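Local coordinates for protein 4-alpha-glucanotransferase (Corynebacterium glutamicum, PDB 5B68) that is a bacterial amylomaltase, a 4-alpha-glucanotransferase or disproportionating enzyme, whose family domain belongs to the TIM-barrel clan, at residues S530-E535 against E547-L552. Numbering follows the deposited sequence.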
loop_
_atom_site.group_PDB
_atom_site.type_symbol
_atom_site.label_atom_id
_atom_site.label_comp_id
_atom_site.label_asym_id
_atom_site.label_seq_id
_atom_site.Cartn_x
_atom_site.Cartn_y
_atom_site.Cartn_z
ATOM N N SER A 530 -2.020 -15.909 2.266
ATOM C CA SER A 530 -2.708 -16.931 3.051
ATOM C C SER A 530 -2.379 -16.736 4.520
ATOM O O SER A 530 -1.181 -16.588 4.885
ATOM C CB SER A 530 -2.176 -18.256 2.637
ATOM O OG SER A 530 -2.500 -18.639 1.338
ATOM N N ILE A 531 -3.386 -16.675 5.358
ATOM C CA ILE A 531 -3.218 -16.397 6.795
ATOM C C ILE A 531 -3.805 -17.606 7.539
ATOM O O ILE A 531 -4.996 -17.949 7.370
ATOM C CB ILE A 531 -3.921 -15.076 7.189
ATOM C CG1 ILE A 531 -3.313 -13.911 6.406
ATOM C CG2 ILE A 531 -3.750 -14.741 8.674
ATOM C CD1 ILE A 531 -4.032 -12.587 6.684
ATOM N N LEU A 532 -2.948 -18.286 8.287
ATOM C CA LEU A 532 -3.296 -19.622 8.803
ATOM C C LEU A 532 -4.702 -19.586 9.473
ATOM O O LEU A 532 -5.543 -20.384 9.161
ATOM C CB LEU A 532 -2.264 -20.039 9.866
ATOM C CG LEU A 532 -2.726 -21.214 10.761
ATOM C CD1 LEU A 532 -2.423 -22.462 9.992
ATOM C CD2 LEU A 532 -2.089 -21.261 12.108
ATOM N N TRP A 533 -4.938 -18.626 10.343
ATOM C CA TRP A 533 -6.186 -18.644 11.157
ATOM C C TRP A 533 -7.456 -18.516 10.306
ATOM O O TRP A 533 -8.518 -18.947 10.731
ATOM C CB TRP A 533 -6.185 -17.558 12.211
ATOM C CG TRP A 533 -5.131 -17.570 13.199
ATOM C CD1 TRP A 533 -4.219 -16.583 13.422
ATOM C CD2 TRP A 533 -4.814 -18.626 14.113
ATOM N NE1 TRP A 533 -3.381 -16.926 14.440
ATOM C CE2 TRP A 533 -3.707 -18.186 14.878
ATOM C CE3 TRP A 533 -5.372 -19.882 14.375
ATOM C CZ2 TRP A 533 -3.145 -18.960 15.895
ATOM C CZ3 TRP A 533 -4.789 -20.678 15.360
ATOM C CH2 TRP A 533 -3.691 -20.218 16.101
ATOM N N PHE A 534 -7.337 -17.944 9.099
ATOM C CA PHE A 534 -8.492 -17.793 8.186
ATOM C C PHE A 534 -8.640 -18.848 7.148
ATOM O O PHE A 534 -9.617 -18.829 6.406
ATOM C CB PHE A 534 -8.430 -16.424 7.479
ATOM C CG PHE A 534 -8.266 -15.263 8.403
ATOM C CD1 PHE A 534 -8.916 -15.211 9.624
ATOM C CD2 PHE A 534 -7.511 -14.156 8.015
ATOM C CE1 PHE A 534 -8.772 -14.115 10.470
ATOM C CE2 PHE A 534 -7.367 -13.033 8.857
ATOM C CZ PHE A 534 -8.011 -13.012 10.083
ATOM N N GLU A 535 -7.719 -19.805 7.028
ATOM C CA GLU A 535 -7.713 -20.649 5.855
ATOM C C GLU A 535 -8.568 -21.895 6.020
ATOM O O GLU A 535 -8.423 -22.604 7.034
ATOM C CB GLU A 535 -6.294 -21.130 5.545
ATOM C CG GLU A 535 -5.307 -20.073 5.015
ATOM C CD GLU A 535 -5.841 -19.271 3.827
ATOM O OE1 GLU A 535 -5.706 -18.009 3.831
ATOM O OE2 GLU A 535 -6.367 -19.930 2.921
ATOM N N GLU A 547 -0.700 -29.337 2.286
ATOM C CA GLU A 547 -0.491 -29.474 0.869
ATOM C C GLU A 547 -1.465 -28.635 0.016
ATOM O O GLU A 547 -1.231 -28.455 -1.151
ATOM C CB GLU A 547 -0.561 -30.923 0.432
ATOM C CG GLU A 547 -1.921 -31.623 0.625
ATOM C CD GLU A 547 -2.106 -32.249 1.989
ATOM O OE1 GLU A 547 -2.999 -33.135 2.071
ATOM O OE2 GLU A 547 -1.449 -31.820 2.980
ATOM N N GLU A 548 -2.472 -28.079 0.618
ATOM C CA GLU A 548 -3.448 -27.253 -0.135
ATOM C C GLU A 548 -3.131 -25.763 -0.107
ATOM O O GLU A 548 -3.934 -24.998 -0.621
ATOM C CB GLU A 548 -4.856 -27.440 0.466
ATOM C CG GLU A 548 -5.425 -28.842 0.242
ATOM C CD GLU A 548 -6.667 -29.167 1.047
ATOM O OE1 GLU A 548 -7.021 -28.510 2.042
ATOM O OE2 GLU A 548 -7.290 -30.187 0.683
ATOM N N TYR A 549 -2.042 -25.352 0.547
ATOM C CA TYR A 549 -1.642 -23.965 0.576
ATOM C C TYR A 549 -1.122 -23.654 -0.842
ATOM O O TYR A 549 -0.371 -24.451 -1.471
ATOM C CB TYR A 549 -0.651 -23.640 1.738
ATOM C CG TYR A 549 -1.278 -23.347 3.065
ATOM C CD1 TYR A 549 -1.853 -24.365 3.828
ATOM C CD2 TYR A 549 -1.409 -22.064 3.524
ATOM C CE1 TYR A 549 -2.464 -24.075 5.000
ATOM C CE2 TYR A 549 -1.989 -21.776 4.718
ATOM C CZ TYR A 549 -2.538 -22.789 5.453
ATOM O OH TYR A 549 -3.183 -22.503 6.617
ATOM N N ARG A 550 -1.607 -22.518 -1.376
ATOM C CA ARG A 550 -1.258 -22.028 -2.708
ATOM C C ARG A 550 0.242 -21.766 -2.774
ATOM O O ARG A 550 0.799 -21.093 -1.891
ATOM C CB ARG A 550 -1.902 -20.650 -2.947
ATOM C CG ARG A 550 -3.206 -20.594 -3.668
ATOM C CD ARG A 550 -3.485 -19.112 -4.024
ATOM N NE ARG A 550 -2.722 -18.715 -5.225
ATOM C CZ ARG A 550 -2.523 -17.453 -5.644
ATOM N NH1 ARG A 550 -2.995 -16.400 -4.957
ATOM N NH2 ARG A 550 -1.836 -17.238 -6.756
ATOM N N PRO A 551 0.893 -22.206 -3.818
ATOM C CA PRO A 551 2.281 -21.908 -3.972
ATOM C C PRO A 551 2.597 -20.421 -4.249
ATOM O O PRO A 551 3.573 -19.912 -3.710
ATOM C CB PRO A 551 2.704 -22.734 -5.171
ATOM C CG PRO A 551 1.718 -23.845 -5.162
ATOM C CD PRO A 551 0.446 -23.200 -4.796
ATOM N N LEU A 552 1.819 -19.777 -5.090
ATOM C CA LEU A 552 2.160 -18.393 -5.463
ATOM C C LEU A 552 1.526 -17.478 -4.431
ATOM O O LEU A 552 0.525 -16.833 -4.691
ATOM C CB LEU A 552 1.749 -18.053 -6.889
ATOM C CG LEU A 552 2.299 -16.739 -7.434
ATOM C CD1 LEU A 552 3.799 -16.764 -7.581
ATOM C CD2 LEU A 552 1.545 -16.413 -8.754
HETATM O O HOH W 1 -3.553 -21.048 0.349
HETATM O O HOH W 2 -0.365 -20.342 0.474
#
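The Tyr549 ring carries the contact and meets Ser530 and Glu535 obliquely: Glu535 CG lies 3.7 Å from Tyr549 CE2, and Ser530 CB 4.0 Å from Tyr549 CD2. Its hydroxyl end touches carbon, with Tyr549 OH 3.5 Å from Leu532 CD1 and 3.6 Å from Glu535 CB. No direct hydrogen bond spans the segments, so this side of the contact rests on van der Waals packing. The polar link runs through two waters, both hydrogen-bonded to Ser530 OG: one accepts from Arg550 N at 3.0 Å, the other donates to Arg550 O at 2.7 Å. Glu535 bends at chi2 (-51°), and its carboxylate turns back to its own segment, where Ile531 N donates to Glu535 OE1 (3.1 Å, 150°) on the anti side, 24° out of the carboxylate plane. Glu535 OE2 forms a salt bridge with Arg544, so both carboxylate oxygens are engaged. The contact thus joins the end of strand 528-531 and the following 3-10 turn to the loop returning to strand 553-556, its parallel neighbour in the barrel sheet. Thr555 of that strand also touches Ser530 and Tyr549, while Ile601 of helix 587-607 packs against Leu532.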